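Side-chain contacts in ADP-ribosylation factor guanine nucleotide-exchange factor SEC7 (Saccharomyces cerevisiae, PDB 4OIY), which activates the small GTPase ARF1 at the trans-Golgi network by guanine nucleotide exchange, here represented by its Sec7 catalytic domain: residues A[157-160]-A[161-164]; A[176-179]-A[180-184]. All coordinates share one frame; numbering follows the deposited sequence.

In the fold
Contacts 1 and 2 lie on two successive helices of the all-helical Sec7 domain, 158-164 and 176-188, with contact centres about 10 Å apart on the same side of the chain's centre. The two touch through packing. Leu162 CD2 comes within 3.6 Å of Leu179 CB, Leu158 CD2 within 3.7 Å of Glu180 CG, and Phe161 CE2 sits 3.5 Å from Leu179 O. Helix 130-148 lies against both, touching Phe161 of contact 1 and Leu179, Leu182 and Phe183 of contact 2. Asp121, a magnesium-binding residue, lies away from both contacts.

Contact 1 (A[157-160]-A[161-164]); sequences SLQE and FLEN
Gln159 reaches over one helical turn to Glu163, donating from NE2 to OE2 at 3.0 Å with a fairly straight N-H...O angle of 160°. This is an i to i+4 side-chain bond within the short helix 158-164, which opens with a capping box formed by Ser157 and Glu160. The carboxylate oxygen lies close to the amide plane of Gln159 and offers its anti lone pair, yet the two flat groups are turned 65° apart. A bend in the Gln159 chain at chi2 (60°) brings the amide round to the glutamate. Beside this polar pair, Leu158 CD1 packs against Leu162 CD2 at 4.2 Å, and the same CD1 lies near the plane of the Phe161 ring, at its edge. Leu162 CG rests 3.3 Å from Leu158 O, the carbonyl that takes the Leu162 N-H. With an alanine here in place of Leu162, Leu158 CD1 would probably lose its aliphatic partner within this helix, and a gap would open beside Leu179 of helix 176-188. Further out, the Phe161 ring packs on helix 130-148, against Ser139, Leu140 and Leu143. The cap sets the start of the helix: Glu160 N donates to Ser157 OG at 3.2 Å, and Ser157 N returns a bond to Glu160 OE1, meeting it from above the carboxylate plane.

Contact 2 (A[176-179]-A[180-184]); sequences RDFL and EGLFN
With CG anti to the backbone N in both Arg176 (chi1 -172°) and Glu180, the two side chains leave the helix and run outward as extended arms, until the turn at chi4 of the arginine brings NH2 to the carboxylate. There NH2 and Glu180 OE2 form a salt bridge at 2.6 Å. The pairing is one-pronged: OE2 meets the guanidinium obliquely, the two planes stand 82° apart, and the N-H...O angle is only 120°, so the hydrogen-bond component is weak despite the short distance. Asp177 OD1 lies 4.9 Å from Glu180 OE2, a like charge that may mildly raise the pKa of both carboxylates, an effect the arginine would offset for Glu180. Arg176–Glu180 and Phe178–Leu182 are both i to i+4 pairs on helix 176-188 of the Sec7 domain, and beneath the salt bridge Glu180 N donates to Arg176 O at 2.8 Å. Leu182 CG lies over one face of the Phe178 ring, and its CD1 comes closest, by the CE2-CZ side, 3.7 Å from Phe178 CE2. Leu182 also packs on Leu136 of helix 130-148 and on Ile88 and Val89 of helix 88-96, while Leu179 is buried against Leu136 and Leu174. Phe183 puts its CB 3.5 Å from Leu179 O, the acceptor of its own backbone N-H, and its ring packs on Leu158 and Leu143.

Contact 1 (A[157-160]-A[161-164])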
loop_
_atom_site.group_PDB
_atom_site.type_symbol
_atom_site.label_atom_id
_atom_site.label_comp_id
_atom_site.label_asym_id
_atom_site.label_seq_id
_atom_site.Cartn_x
_atom_site.Cartn_y
_atom_site.Cartn_z
ATOM N N SER A 157 3.927 -12.776 20.355
ATOM C CA SER A 157 5.156 -12.504 21.089
ATOM C C SER A 157 6.288 -12.272 20.111
ATOM O O SER A 157 6.224 -12.706 18.959
ATOM C CB SER A 157 5.524 -13.671 22.013
ATOM O OG SER A 157 5.795 -14.846 21.267
ATOM N N LEU A 158 7.327 -11.597 20.575
ATOM C CA LEU A 158 8.536 -11.454 19.773
ATOM C C LEU A 158 9.078 -12.819 19.353
ATOM O O LEU A 158 9.446 -13.002 18.199
ATOM C CB LEU A 158 9.600 -10.658 20.529
ATOM C CG LEU A 158 10.989 -10.589 19.888
ATOM C CD1 LEU A 158 10.943 -9.893 18.541
ATOM C CD2 LEU A 158 11.958 -9.877 20.809
ATOM N N GLN A 159 9.115 -13.783 20.268
ATOM C CA GLN A 159 9.586 -15.120 19.916
ATOM C C GLN A 159 8.832 -15.691 18.714
ATOM O O GLN A 159 9.444 -16.222 17.785
ATOM C CB GLN A 159 9.501 -16.078 21.117
ATOM C CG GLN A 159 9.937 -17.507 20.792
ATOM C CD GLN A 159 11.373 -17.610 20.303
ATOM O OE1 GLN A 159 12.210 -16.782 20.634
ATOM N NE2 GLN A 159 11.658 -18.636 19.509
ATOM N N GLU A 160 7.507 -15.566 18.719
ATOM C CA GLU A 160 6.691 -16.065 17.617
ATOM C C GLU A 160 6.985 -15.339 16.306
ATOM O O GLU A 160 7.024 -15.959 15.245
ATOM C CB GLU A 160 5.208 -15.978 17.968
ATOM C CG GLU A 160 4.787 -17.074 18.932
ATOM C CD GLU A 160 3.451 -16.818 19.600
ATOM O OE1 GLU A 160 2.929 -15.686 19.518
ATOM O OE2 GLU A 160 2.925 -17.766 20.225
ATOM N N PHE A 161 7.206 -14.033 16.388
ATOM C CA PHE A 161 7.555 -13.233 15.213
ATOM C C PHE A 161 8.889 -13.702 14.606
ATOM O O PHE A 161 9.013 -13.832 13.388
ATOM C CB PHE A 161 7.588 -11.756 15.588
ATOM C CG PHE A 161 7.948 -10.853 14.451
ATOM C CD1 PHE A 161 7.104 -10.721 13.354
ATOM C CD2 PHE A 161 9.123 -10.129 14.480
ATOM C CE1 PHE A 161 7.434 -9.883 12.305
ATOM C CE2 PHE A 161 9.462 -9.297 13.432
ATOM C CZ PHE A 161 8.622 -9.178 12.341
ATOM N N LEU A 162 9.876 -13.975 15.455
ATOM C CA LEU A 162 11.150 -14.539 15.005
ATOM C C LEU A 162 10.945 -15.875 14.311
ATOM O O LEU A 162 11.486 -16.111 13.228
ATOM C CB LEU A 162 12.119 -14.713 16.178
ATOM C CG LEU A 162 12.486 -13.445 16.941
ATOM C CD1 LEU A 162 13.353 -13.816 18.130
ATOM C CD2 LEU A 162 13.177 -12.407 16.067
ATOM N N GLU A 163 10.139 -16.749 14.915
ATOM C CA GLU A 163 9.873 -18.065 14.327
ATOM C C GLU A 163 9.221 -17.971 12.945
ATOM O O GLU A 163 9.569 -18.718 12.024
ATOM C CB GLU A 163 8.988 -18.893 15.253
ATOM C CG GLU A 163 9.681 -19.323 16.537
ATOM C CD GLU A 163 8.724 -19.920 17.545
ATOM O OE1 GLU A 163 7.589 -20.269 17.160
ATOM O OE2 GLU A 163 9.114 -20.038 18.729
ATOM N N ASN A 164 8.291 -17.035 12.814
ATOM C CA ASN A 164 7.531 -16.852 11.581
ATOM C C ASN A 164 8.397 -16.421 10.396
ATOM O O ASN A 164 7.997 -16.573 9.240
ATOM C CB ASN A 164 6.397 -15.850 11.799
ATOM C CG ASN A 164 5.272 -16.413 12.653
ATOM O OD1 ASN A 164 5.191 -17.625 12.890
ATOM N ND2 ASN A 164 4.386 -15.538 13.106
#

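Contact 2 (A[176-179]-A[180-184])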
loop_
_atom_site.group_PDB
_atom_site.type_symbol
_atom_site.label_atom_id
_atom_site.label_comp_id
_atom_site.label_asym_id
_atom_site.label_seq_id
_atom_site.Cartn_x
_atom_site.Cartn_y
_atom_site.Cartn_z
ATOM N N ARG A 176 18.559 -11.678 14.743
ATOM C CA ARG A 176 17.555 -11.471 15.780
ATOM C C ARG A 176 17.378 -9.993 16.105
ATOM O O ARG A 176 16.248 -9.522 16.267
ATOM C CB ARG A 176 17.937 -12.235 17.058
ATOM C CG ARG A 176 16.866 -12.233 18.135
ATOM C CD ARG A 176 17.355 -12.921 19.407
ATOM N NE ARG A 176 16.318 -12.934 20.440
ATOM C CZ ARG A 176 15.953 -11.879 21.166
ATOM N NH1 ARG A 176 14.986 -12.009 22.072
ATOM N NH2 ARG A 176 16.539 -10.693 21.001
ATOM N N ASP A 177 18.487 -9.265 16.210
ATOM C CA ASP A 177 18.428 -7.844 16.559
ATOM C C ASP A 177 17.677 -7.029 15.504
ATOM O O ASP A 177 16.966 -6.086 15.836
ATOM C CB ASP A 177 19.827 -7.260 16.768
ATOM C CG ASP A 177 19.787 -5.895 17.432
ATOM O OD1 ASP A 177 19.413 -5.827 18.623
ATOM O OD2 ASP A 177 20.108 -4.889 16.763
ATOM N N PHE A 178 17.840 -7.400 14.238
ATOM C CA PHE A 178 17.164 -6.714 13.138
ATOM C C PHE A 178 15.655 -6.906 13.239
ATOM O O PHE A 178 14.897 -5.949 13.149
ATOM C CB PHE A 178 17.674 -7.223 11.790
ATOM C CG PHE A 178 16.937 -6.665 10.615
ATOM C CD1 PHE A 178 17.167 -5.370 10.189
ATOM C CD2 PHE A 178 16.008 -7.436 9.940
ATOM C CE1 PHE A 178 16.487 -4.854 9.106
ATOM C CE2 PHE A 178 15.317 -6.927 8.854
ATOM C CZ PHE A 178 15.555 -5.635 8.436
ATOM N N LEU A 179 15.235 -8.150 13.436
ATOM C CA LEU A 179 13.810 -8.452 13.564
ATOM C C LEU A 179 13.214 -7.845 14.833
ATOM O O LEU A 179 12.091 -7.349 14.805
ATOM C CB LEU A 179 13.562 -9.962 13.519
ATOM C CG LEU A 179 13.757 -10.636 12.152
ATOM C CD1 LEU A 179 13.550 -12.140 12.257
ATOM C CD2 LEU A 179 12.812 -10.049 11.104
ATOM N N GLU A 180 13.960 -7.871 15.938
ATOM C CA GLU A 180 13.470 -7.259 17.180
ATOM C C GLU A 180 13.202 -5.764 16.975
ATOM O O GLU A 180 12.213 -5.237 17.471
ATOM C CB GLU A 180 14.456 -7.459 18.326
ATOM C CG GLU A 180 13.943 -6.921 19.655
ATOM C CD GLU A 180 14.786 -7.343 20.843
ATOM O OE1 GLU A 180 14.547 -6.805 21.944
ATOM O OE2 GLU A 180 15.668 -8.218 20.691
ATOM N N GLY A 181 14.083 -5.090 16.236
ATOM C CA GLY A 181 13.896 -3.691 15.898
ATOM C C GLY A 181 12.585 -3.446 15.173
ATOM O O GLY A 181 11.826 -2.569 15.536
ATOM N N LEU A 182 12.314 -4.254 14.156
ATOM C CA LEU A 182 11.071 -4.100 13.404
ATOM C C LEU A 182 9.846 -4.394 14.271
ATOM O O LEU A 182 8.842 -3.685 14.182
ATOM C CB LEU A 182 11.064 -5.002 12.168
ATOM C CG LEU A 182 12.177 -4.789 11.136
ATOM C CD1 LEU A 182 11.982 -5.732 9.960
ATOM C CD2 LEU A 182 12.219 -3.344 10.680
ATOM N N PHE A 183 9.931 -5.440 15.088
ATOM C CA PHE A 183 8.871 -5.772 16.032
ATOM C C PHE A 183 8.505 -4.559 16.885
ATOM O O PHE A 183 7.330 -4.191 17.008
ATOM C CB PHE A 183 9.316 -6.928 16.928
ATOM C CG PHE A 183 8.294 -7.334 17.947
ATOM C CD1 PHE A 183 8.209 -6.672 19.159
ATOM C CD2 PHE A 183 7.444 -8.400 17.704
ATOM C CE1 PHE A 183 7.267 -7.049 20.103
ATOM C CE2 PHE A 183 6.515 -8.794 18.654
ATOM C CZ PHE A 183 6.423 -8.110 19.849
ATOM N N ASN A 184 9.519 -3.916 17.451
ATOM C CA ASN A 184 9.284 -2.752 18.306
ATOM C C ASN A 184 8.713 -1.556 17.546
ATOM O O ASN A 184 7.868 -0.833 18.073
ATOM C CB ASN A 184 10.565 -2.372 19.057
ATOM C CG ASN A 184 10.945 -3.395 20.110
ATOM O OD1 ASN A 184 10.105 -4.158 20.582
ATOM N ND2 ASN A 184 12.217 -3.410 20.486
#